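Local coordinates for protein quinone oxidoreductase 1 (Escherichia coli, PDB 1QOR) that catalyses the NADPH-dependent reduction of quinones to semiquinones and works as a homodimer, belonging to the zinc-containing alcohol dehydrogenase family, at residues Val76-Ala81 and Ile102-Ala107; Thr3-His8 and Gly93-Val98; Glu64-Val69 and Ile113-Ala118. All coordinates share one frame; numbering follows the deposited sequence.

Contact 1: Val76-Ala81 and Ile102-Ala107; sequences VKHIKA and IADKAA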
loop_
_atom_site.group_PDB
_atom_site.type_symbol
_atom_site.label_atom_id
_atom_site.label_comp_id
_atom_site.label_asym_id
_atom_site.label_seq_id
_atom_site.Cartn_x
_atom_site.Cartn_y
_atom_site.Cartn_z
ATOM N N VAL A 76 -6.216 18.565 -34.652
ATOM C CA VAL A 76 -5.050 17.691 -34.628
ATOM C C VAL A 76 -3.923 18.179 -35.518
ATOM O O VAL A 76 -4.062 18.240 -36.735
ATOM C CB VAL A 76 -5.418 16.243 -34.990
ATOM C CG1 VAL A 76 -4.159 15.366 -35.050
ATOM C CG2 VAL A 76 -6.415 15.706 -33.981
ATOM N N LYS A 77 -2.789 18.478 -34.887
ATOM C CA LYS A 77 -1.610 18.986 -35.582
ATOM C C LYS A 77 -0.430 18.015 -35.658
ATOM O O LYS A 77 0.285 17.986 -36.662
ATOM C CB LYS A 77 -1.146 20.281 -34.911
ATOM N N HIS A 78 -0.235 17.222 -34.603
ATOM C CA HIS A 78 0.885 16.285 -34.560
ATOM C C HIS A 78 0.768 15.000 -35.377
ATOM O O HIS A 78 1.738 14.243 -35.449
ATOM C CB HIS A 78 1.263 15.941 -33.112
ATOM C CG HIS A 78 0.281 15.048 -32.411
ATOM N ND1 HIS A 78 -0.973 15.472 -32.013
ATOM C CD2 HIS A 78 0.388 13.765 -31.992
ATOM C CE1 HIS A 78 -1.588 14.491 -31.378
ATOM N NE2 HIS A 78 -0.785 13.443 -31.350
ATOM N N ILE A 79 -0.394 14.730 -35.970
ATOM C CA ILE A 79 -0.577 13.501 -36.760
ATOM C C ILE A 79 -1.285 13.816 -38.072
ATOM O O ILE A 79 -2.111 14.732 -38.124
ATOM C CB ILE A 79 -1.407 12.420 -35.966
ATOM C CG1 ILE A 79 -0.658 12.022 -34.685
ATOM C CG2 ILE A 79 -1.687 11.197 -36.844
ATOM C CD1 ILE A 79 -1.396 11.096 -33.796
ATOM N N LYS A 80 -0.971 13.066 -39.123
ATOM C CA LYS A 80 -1.601 13.298 -40.405
ATOM C C LYS A 80 -2.062 12.018 -41.075
ATOM O O LYS A 80 -1.627 10.934 -40.711
ATOM C CB LYS A 80 -0.656 14.061 -41.318
ATOM C CG LYS A 80 0.640 13.367 -41.629
ATOM C CD LYS A 80 1.627 14.363 -42.226
ATOM C CE LYS A 80 2.034 15.478 -41.206
ATOM N NZ LYS A 80 0.990 16.513 -40.862
ATOM N N ALA A 81 -2.946 12.142 -42.057
ATOM C CA ALA A 81 -3.463 10.978 -42.758
ATOM C C ALA A 81 -2.303 10.229 -43.345
ATOM O O ALA A 81 -1.336 10.832 -43.800
ATOM C CB ALA A 81 -4.410 11.393 -43.838
ATOM N N ILE A 102 -8.760 9.894 -29.500
ATOM C CA ILE A 102 -8.199 11.188 -29.114
ATOM C C ILE A 102 -6.732 11.067 -29.532
ATOM O O ILE A 102 -6.038 10.147 -29.110
ATOM C CB ILE A 102 -8.287 11.444 -27.568
ATOM C CG1 ILE A 102 -9.661 11.998 -27.183
ATOM C CG2 ILE A 102 -7.265 12.469 -27.123
ATOM C CD1 ILE A 102 -10.831 11.135 -27.621
ATOM N N ALA A 103 -6.290 12.003 -30.360
ATOM C CA ALA A 103 -4.948 12.034 -30.895
ATOM C C ALA A 103 -3.786 12.063 -29.892
ATOM O O ALA A 103 -2.667 11.689 -30.246
ATOM C CB ALA A 103 -4.825 13.164 -31.908
ATOM N N ASP A 104 -3.998 12.548 -28.675
ATOM C CA ASP A 104 -2.909 12.571 -27.689
ATOM C C ASP A 104 -2.602 11.206 -27.159
ATOM O O ASP A 104 -1.599 11.027 -26.491
ATOM C CB ASP A 104 -3.269 13.395 -26.472
ATOM C CG ASP A 104 -3.211 14.845 -26.726
ATOM O OD1 ASP A 104 -2.565 15.269 -27.713
ATOM O OD2 ASP A 104 -3.826 15.567 -25.921
ATOM N N LYS A 105 -3.543 10.294 -27.339
ATOM C CA LYS A 105 -3.421 8.937 -26.878
ATOM C C LYS A 105 -2.750 8.018 -27.902
ATOM O O LYS A 105 -2.560 6.842 -27.618
ATOM C CB LYS A 105 -4.816 8.372 -26.573
ATOM C CG LYS A 105 -5.665 9.179 -25.605
ATOM C CD LYS A 105 -5.077 9.195 -24.224
ATOM N N ALA A 106 -2.426 8.512 -29.092
ATOM C CA ALA A 106 -1.812 7.655 -30.106
ATOM C C ALA A 106 -0.342 7.958 -30.334
ATOM O O ALA A 106 0.077 9.099 -30.260
ATOM C CB ALA A 106 -2.564 7.758 -31.419
ATOM N N ALA A 107 0.443 6.919 -30.584
ATOM C CA ALA A 107 1.867 7.094 -30.849
ATOM C C ALA A 107 2.200 6.705 -32.294
ATOM O O ALA A 107 1.606 5.757 -32.874
ATOM C CB ALA A 107 2.712 6.267 -29.864
#
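The methyl group of Ala103 is the bump of this contact, and Val76, His78 and Ile79 form the hollow that receives it. Val76 supplies one wall: its CG2 lies 3.6 Å from Ala103 CB, and CG1 also reaches the same methyl. His78 supplies another wall with its CE1 corner, 3.5 Å from Ala103 CB. Ile79 adds a looser third side, where CD1 stands 4.4 Å from Ala103 CB. With CG1 anti to the carbonyl carbon (chi1 -62°) and CD1 extended beyond it, the isoleucine tip also reaches the small methyl of Ala106, its CD1 4.3 Å from Ala106 CB. Two alanines thus offer low bumps to the branched side chains opposite.

The imidazole adds one polar tie. NE2 of His78 donates to the carbonyl O of Ala103 at 2.8 Å; the oxygen lies near the ring plane, but the bond is bent, with 134° at the hydrogen, and the donor sits well above the carbonyl plane. CG of His78 is lodged between its backbone N and carbonyl carbon (chi1 73°), and CG1 of Ile79 lies against one face of the ring toward its rim, a position that probably restricts rotation of the ring. The carboxylate of Asp104 comes near the same corner, OD1 being 3.9 Å from His78 CE1.

Ile31 of strand 30-35 backs Val76, Ala103 and Ala106, whereas Arg273 of helix 273-288 touches Asp104 and donates to the carbonyl of Ala106. Apolar packing and one side-chain-to-backbone bond thus join two connections in the GroES-like domain of the alcohol dehydrogenase fold: the loop between strands 65-72 and 84-87 closes against the turn linking strands 98-102 and 106-108.

Contact 2: Thr3-His8 and Gly93-Val98; sequences TRIEFH and GAYSSV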
loop_
_atom_site.group_PDB
_atom_site.type_symbol
_atom_site.label_atom_id
_atom_site.label_comp_id
_atom_site.label_asym_id
_atom_site.label_seq_id
_atom_site.Cartn_x
_atom_site.Cartn_y
_atom_site.Cartn_z
ATOM N N THR A 3 -16.889 -2.990 -39.544
ATOM C CA THR A 3 -17.426 -4.005 -38.650
ATOM C C THR A 3 -16.868 -3.736 -37.260
ATOM O O THR A 3 -15.714 -3.357 -37.130
ATOM C CB THR A 3 -16.961 -5.382 -39.042
ATOM O OG1 THR A 3 -17.296 -5.619 -40.414
ATOM C CG2 THR A 3 -17.604 -6.450 -38.161
ATOM N N ARG A 4 -17.692 -3.891 -36.234
ATOM C CA ARG A 4 -17.261 -3.694 -34.861
ATOM C C ARG A 4 -17.913 -4.819 -34.076
ATOM O O ARG A 4 -18.861 -5.464 -34.552
ATOM C CB ARG A 4 -17.721 -2.332 -34.305
ATOM C CG ARG A 4 -19.188 -2.303 -33.808
ATOM C CD ARG A 4 -19.767 -0.896 -33.602
ATOM N NE ARG A 4 -19.053 -0.096 -32.596
ATOM C CZ ARG A 4 -19.396 0.018 -31.303
ATOM N NH1 ARG A 4 -20.464 -0.621 -30.813
ATOM N NH2 ARG A 4 -18.673 0.798 -30.492
ATOM N N ILE A 5 -17.353 -5.114 -32.911
ATOM C CA ILE A 5 -17.918 -6.133 -32.047
ATOM C C ILE A 5 -18.637 -5.361 -30.961
ATOM O O ILE A 5 -18.178 -4.289 -30.535
ATOM C CB ILE A 5 -16.827 -7.007 -31.371
ATOM C CG1 ILE A 5 -16.106 -7.870 -32.407
ATOM C CG2 ILE A 5 -17.435 -7.875 -30.294
ATOM C CD1 ILE A 5 -17.007 -8.850 -33.140
ATOM N N GLU A 6 -19.784 -5.865 -30.538
ATOM C CA GLU A 6 -20.484 -5.207 -29.454
ATOM C C GLU A 6 -21.287 -6.181 -28.645
ATOM O O GLU A 6 -21.452 -7.336 -29.038
ATOM C CB GLU A 6 -21.319 -4.032 -29.949
ATOM C CG GLU A 6 -22.481 -4.389 -30.801
ATOM C CD GLU A 6 -23.327 -3.164 -31.108
ATOM O OE1 GLU A 6 -22.746 -2.151 -31.601
ATOM O OE2 GLU A 6 -24.556 -3.231 -30.849
ATOM N N PHE A 7 -21.611 -5.773 -27.427
ATOM C CA PHE A 7 -22.404 -6.613 -26.541
ATOM C C PHE A 7 -23.511 -5.725 -25.932
ATOM O O PHE A 7 -23.322 -4.529 -25.724
ATOM C CB PHE A 7 -21.524 -7.363 -25.494
ATOM C CG PHE A 7 -20.826 -6.468 -24.505
ATOM C CD1 PHE A 7 -19.653 -5.788 -24.852
ATOM C CD2 PHE A 7 -21.341 -6.301 -23.214
ATOM C CE1 PHE A 7 -18.998 -4.948 -23.915
ATOM C CE2 PHE A 7 -20.711 -5.475 -22.275
ATOM C CZ PHE A 7 -19.532 -4.794 -22.632
ATOM N N HIS A 8 -24.694 -6.312 -25.801
ATOM C CA HIS A 8 -25.901 -5.652 -25.306
ATOM C C HIS A 8 -26.225 -6.055 -23.868
ATOM O O HIS A 8 -27.140 -5.486 -23.255
ATOM C CB HIS A 8 -27.101 -6.020 -26.218
ATOM C CG HIS A 8 -27.008 -5.462 -27.613
ATOM N ND1 HIS A 8 -28.092 -4.918 -28.274
ATOM C CD2 HIS A 8 -25.961 -5.362 -28.471
ATOM C CE1 HIS A 8 -27.719 -4.510 -29.477
ATOM N NE2 HIS A 8 -26.430 -4.767 -29.621
ATOM N N GLY A 93 -14.084 0.233 -27.909
ATOM C CA GLY A 93 -14.460 0.067 -29.295
ATOM C C GLY A 93 -13.326 -0.297 -30.252
ATOM O O GLY A 93 -13.563 -0.432 -31.466
ATOM N N ALA A 94 -12.097 -0.468 -29.747
ATOM C CA ALA A 94 -10.952 -0.835 -30.602
ATOM C C ALA A 94 -11.184 -2.157 -31.348
ATOM O O ALA A 94 -10.495 -2.415 -32.351
ATOM C CB ALA A 94 -9.663 -0.870 -29.822
ATOM N N TYR A 95 -12.115 -2.994 -30.861
ATOM C CA TYR A 95 -12.465 -4.249 -31.554
ATOM C C TYR A 95 -13.337 -3.806 -32.750
ATOM O O TYR A 95 -14.584 -3.979 -32.740
ATOM C CB TYR A 95 -13.320 -5.177 -30.682
ATOM C CG TYR A 95 -12.614 -6.067 -29.678
ATOM C CD1 TYR A 95 -11.381 -5.712 -29.114
ATOM C CD2 TYR A 95 -13.222 -7.233 -29.234
ATOM C CE1 TYR A 95 -10.788 -6.503 -28.130
ATOM C CE2 TYR A 95 -12.648 -8.021 -28.243
ATOM C CZ TYR A 95 -11.439 -7.644 -27.704
ATOM O OH TYR A 95 -10.905 -8.385 -26.687
ATOM N N SER A 96 -12.700 -3.202 -33.751
ATOM C CA SER A 96 -13.406 -2.689 -34.908
ATOM C C SER A 96 -12.419 -2.449 -36.024
ATOM O O SER A 96 -11.208 -2.259 -35.785
ATOM C CB SER A 96 -14.056 -1.362 -34.553
ATOM O OG SER A 96 -13.067 -0.417 -34.190
ATOM N N SER A 97 -12.939 -2.356 -37.241
ATOM C CA SER A 97 -12.088 -2.117 -38.390
ATOM C C SER A 97 -11.728 -0.641 -38.539
ATOM O O SER A 97 -10.708 -0.320 -39.121
ATOM C CB SER A 97 -12.721 -2.716 -39.656
ATOM O OG SER A 97 -13.994 -2.162 -39.932
ATOM N N VAL A 98 -12.504 0.249 -37.933
ATOM C CA VAL A 98 -12.245 1.699 -37.995
ATOM C C VAL A 98 -12.654 2.246 -36.630
ATOM O O VAL A 98 -13.768 1.964 -36.148
ATOM C CB VAL A 98 -13.165 2.424 -39.047
ATOM C CG1 VAL A 98 -12.748 3.882 -39.238
ATOM C CG2 VAL A 98 -13.175 1.662 -40.375
HETATM O O HOH W 1 -16.325 0.420 -32.037
HETATM O O HOH W 2 -16.107 -2.629 -30.490
#
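The Tyr95 ring presents its edge to Ile5, whose CB lies near the ring plane, and the closest side-chain approach of the pair is between Ile5 CB and Tyr95 CB at 4.0 Å. The guanidinium of Arg4 has a water above one face, toward the rim, and the carboxylate of Glu6 at its edge; NH1 of Arg4 forms a salt bridge to Glu6 OE1 at 2.9 Å, nearly in the guanidinium plane. That water donates to both Ile5 O and Tyr95 O. A second water accepts a weak bond from Arg4 NE and donates to Gly93 O, linking the arginine to the 93-98 loop.

Backbone bonds flank a single bridge between Arg4 and Ser96, whose CA atoms are 4.0 Å apart. Ile5 N donates to Tyr95 O at 3.0 Å, and Ser97 N donates to Thr3 O at 3.0 Å. Ser97 closes the other half of a two-bond clasp: with OG between its own N and carbonyl carbon (chi1 60°), it accepts from Thr3 N at 3.0 Å and nearly straight, 162° at the hydrogen. An alanine at Ser97 would probably leave Thr3 N without this acceptor and the start of the strand held less firmly. Arg4 CB and Ser96 CB pack at 3.8 Å beside the bridge.

Strand 3-6 pairs with strand 17-20, while the hydroxyl of Tyr95 bonds to Asp44, an NADP-binding residue. Tyr95 is the centre of an inverse gamma turn, and this isolated beta bridge joins the N-terminal strand to the loop leading into strand 98-102 of the GroES-like domain.

Contact 3: Glu64-Val69 and Ile113-Ala118; sequences EAAGIV and ISFEQA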
loop_
_atom_site.group_PDB
_atom_site.type_symbol
_atom_site.label_atom_id
_atom_site.label_comp_id
_atom_site.label_asym_id
_atom_site.label_seq_id
_atom_site.Cartn_x
_atom_site.Cartn_y
_atom_site.Cartn_z
ATOM N N GLU A 64 -7.103 -1.107 -27.493
ATOM C CA GLU A 64 -5.775 -1.215 -28.136
ATOM C C GLU A 64 -5.786 -1.669 -29.588
ATOM O O GLU A 64 -6.386 -2.683 -29.916
ATOM C CB GLU A 64 -4.892 -2.204 -27.369
ATOM C CG GLU A 64 -3.446 -2.231 -27.848
ATOM C CD GLU A 64 -2.611 -3.371 -27.233
ATOM O OE1 GLU A 64 -3.166 -4.375 -26.731
ATOM O OE2 GLU A 64 -1.371 -3.253 -27.241
ATOM N N ALA A 65 -5.095 -0.946 -30.462
ATOM C CA ALA A 65 -5.042 -1.355 -31.839
ATOM C C ALA A 65 -3.986 -0.519 -32.524
ATOM O O ALA A 65 -3.521 0.498 -31.972
ATOM C CB ALA A 65 -6.400 -1.195 -32.510
ATOM N N ALA A 66 -3.578 -0.982 -33.708
ATOM C CA ALA A 66 -2.546 -0.304 -34.518
ATOM C C ALA A 66 -3.070 -0.249 -35.938
ATOM O O ALA A 66 -3.803 -1.167 -36.366
ATOM C CB ALA A 66 -1.200 -1.113 -34.467
ATOM N N GLY A 67 -2.735 0.810 -36.666
ATOM C CA GLY A 67 -3.197 0.895 -38.042
ATOM C C GLY A 67 -2.793 2.171 -38.736
ATOM O O GLY A 67 -1.880 2.876 -38.285
ATOM N N ILE A 68 -3.525 2.516 -39.797
ATOM C CA ILE A 68 -3.230 3.732 -40.557
ATOM C C ILE A 68 -4.274 4.806 -40.371
ATOM O O ILE A 68 -5.478 4.551 -40.429
ATOM C CB ILE A 68 -3.028 3.444 -42.079
ATOM C CG1 ILE A 68 -1.789 2.578 -42.286
ATOM C CG2 ILE A 68 -2.724 4.736 -42.838
ATOM C CD1 ILE A 68 -2.146 1.221 -42.735
ATOM N N VAL A 69 -3.806 6.013 -40.115
ATOM C CA VAL A 69 -4.711 7.119 -39.920
ATOM C C VAL A 69 -5.408 7.463 -41.239
ATOM O O VAL A 69 -4.754 7.814 -42.227
ATOM C CB VAL A 69 -3.950 8.305 -39.392
ATOM C CG1 VAL A 69 -4.829 9.526 -39.326
ATOM C CG2 VAL A 69 -3.434 7.974 -38.032
ATOM N N ILE A 113 8.637 -1.396 -36.793
ATOM C CA ILE A 113 7.701 -2.157 -36.004
ATOM C C ILE A 113 6.426 -2.390 -36.761
ATOM O O ILE A 113 5.813 -1.440 -37.230
ATOM C CB ILE A 113 7.488 -1.473 -34.637
ATOM C CG1 ILE A 113 8.870 -1.338 -33.938
ATOM C CG2 ILE A 113 6.491 -2.305 -33.760
ATOM C CD1 ILE A 113 8.845 -0.657 -32.634
ATOM N N SER A 114 6.076 -3.666 -36.934
ATOM C CA SER A 114 4.875 -4.037 -37.648
ATOM C C SER A 114 3.586 -3.808 -36.834
ATOM O O SER A 114 3.608 -3.788 -35.595
ATOM C CB SER A 114 4.968 -5.490 -38.031
ATOM O OG SER A 114 4.558 -6.302 -36.966
ATOM N N PHE A 115 2.452 -3.761 -37.529
ATOM C CA PHE A 115 1.168 -3.533 -36.866
ATOM C C PHE A 115 0.858 -4.654 -35.920
ATOM O O PHE A 115 0.339 -4.392 -34.840
ATOM C CB PHE A 115 0.011 -3.352 -37.868
ATOM C CG PHE A 115 0.082 -2.068 -38.625
ATOM C CD1 PHE A 115 0.262 -0.879 -37.964
ATOM C CD2 PHE A 115 -0.048 -2.053 -40.002
ATOM C CE1 PHE A 115 0.313 0.333 -38.671
ATOM C CE2 PHE A 115 -0.002 -0.863 -40.710
ATOM C CZ PHE A 115 0.182 0.330 -40.047
ATOM N N GLU A 116 1.198 -5.889 -36.306
ATOM C CA GLU A 116 0.950 -7.054 -35.460
ATOM C C GLU A 116 1.849 -7.045 -34.219
ATOM O O GLU A 116 1.446 -7.541 -33.158
ATOM C CB GLU A 116 1.195 -8.336 -36.238
ATOM C CG GLU A 116 0.284 -8.523 -37.439
ATOM C CD GLU A 116 0.167 -9.988 -37.879
ATOM O OE1 GLU A 116 1.012 -10.822 -37.470
ATOM O OE2 GLU A 116 -0.792 -10.310 -38.626
ATOM N N GLN A 117 3.063 -6.496 -34.351
ATOM C CA GLN A 117 3.992 -6.432 -33.222
ATOM C C GLN A 117 3.538 -5.376 -32.255
ATOM O O GLN A 117 3.673 -5.534 -31.040
ATOM C CB GLN A 117 5.406 -6.056 -33.654
ATOM C CG GLN A 117 6.165 -7.149 -34.335
ATOM C CD GLN A 117 7.510 -6.647 -34.836
ATOM O OE1 GLN A 117 7.597 -5.613 -35.521
ATOM N NE2 GLN A 117 8.575 -7.342 -34.451
ATOM N N ALA A 118 3.045 -4.280 -32.817
ATOM C CA ALA A 118 2.576 -3.148 -32.042
ATOM C C ALA A 118 1.330 -3.503 -31.216
ATOM O O ALA A 118 1.303 -3.271 -30.004
ATOM C CB ALA A 118 2.316 -1.974 -32.964
#
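The first turn of helix 115-135 packs against strand 65-72 with Ala66 and Phe115 nearest, their CA atoms 5.5 Å apart, and no hydrogen bond joins the two segments. Phe115 carries most of the contact. CG of Phe115 is anti to its carbonyl carbon (chi1 -70°), and the ring reaches the strand at Gly67, whose CA lies over one face, toward the rim, in a CH-pi contact 4.0 Å from the ring centroid. CE1 of Phe115 approaches Gly67 O at 3.4 Å. Farther along the strand, Ile68 crosses the phenylalanine side chain at about a right angle, and its CD1 meets Phe115 CE2 at 3.6 Å.

On the other side of Gly67 in sequence, the methyl of Ala66 fits beside the helix. Its CB lies 3.8 Å from Phe115 CD1 and 3.9 Å from Ala118 CB, so two small residues let strand and helix approach closely.

Ser114 and Gln117 form a capping box at the helix start: Gln117 N donates to Ser114 OG at 3.0 Å, and Ser114 N donates to Gln117 OE1 at 2.8 Å, on a lone pair in the carbonyl plane. This reciprocal pair fixes the first turn from which Phe115 projects. Arg84 makes a cation-pi contact with Phe115, while buried Glu64 has its carboxylate tied to Leu123 N and Asn41 ND2.

The contact between the segments is mainly apolar, with carbonyl oxygens at its margins; cohesion therefore rests on close fit, while the helix cap and the Glu64 carboxylate find their hydrogen bonds within the helix end or outside the two segments.

From the N terminus, strand 3-6 comes first, and contact 2 closes the longest loop by joining it to residues 93-98. Within that loop the chain enters strand 65-72 at residues 64-69, whose partner in contact 3, the start of helix 115-135, comes only after residues 93-98; contacts 2 and 3 therefore cross. Contact 1 closes the short loop from 76-81 to 102-107, nested inside that of contact 3 and crossing contact 2. Contacts 1 and 3 touch where Ile79 and Lys80 pack on Val69, and Ala94 packs on Glu64 and Ala65 between contacts 2 and 3. Together they tie the N-terminal strand, the mixed sheet with its connections 76-81 and 102-107, and helix 115-135.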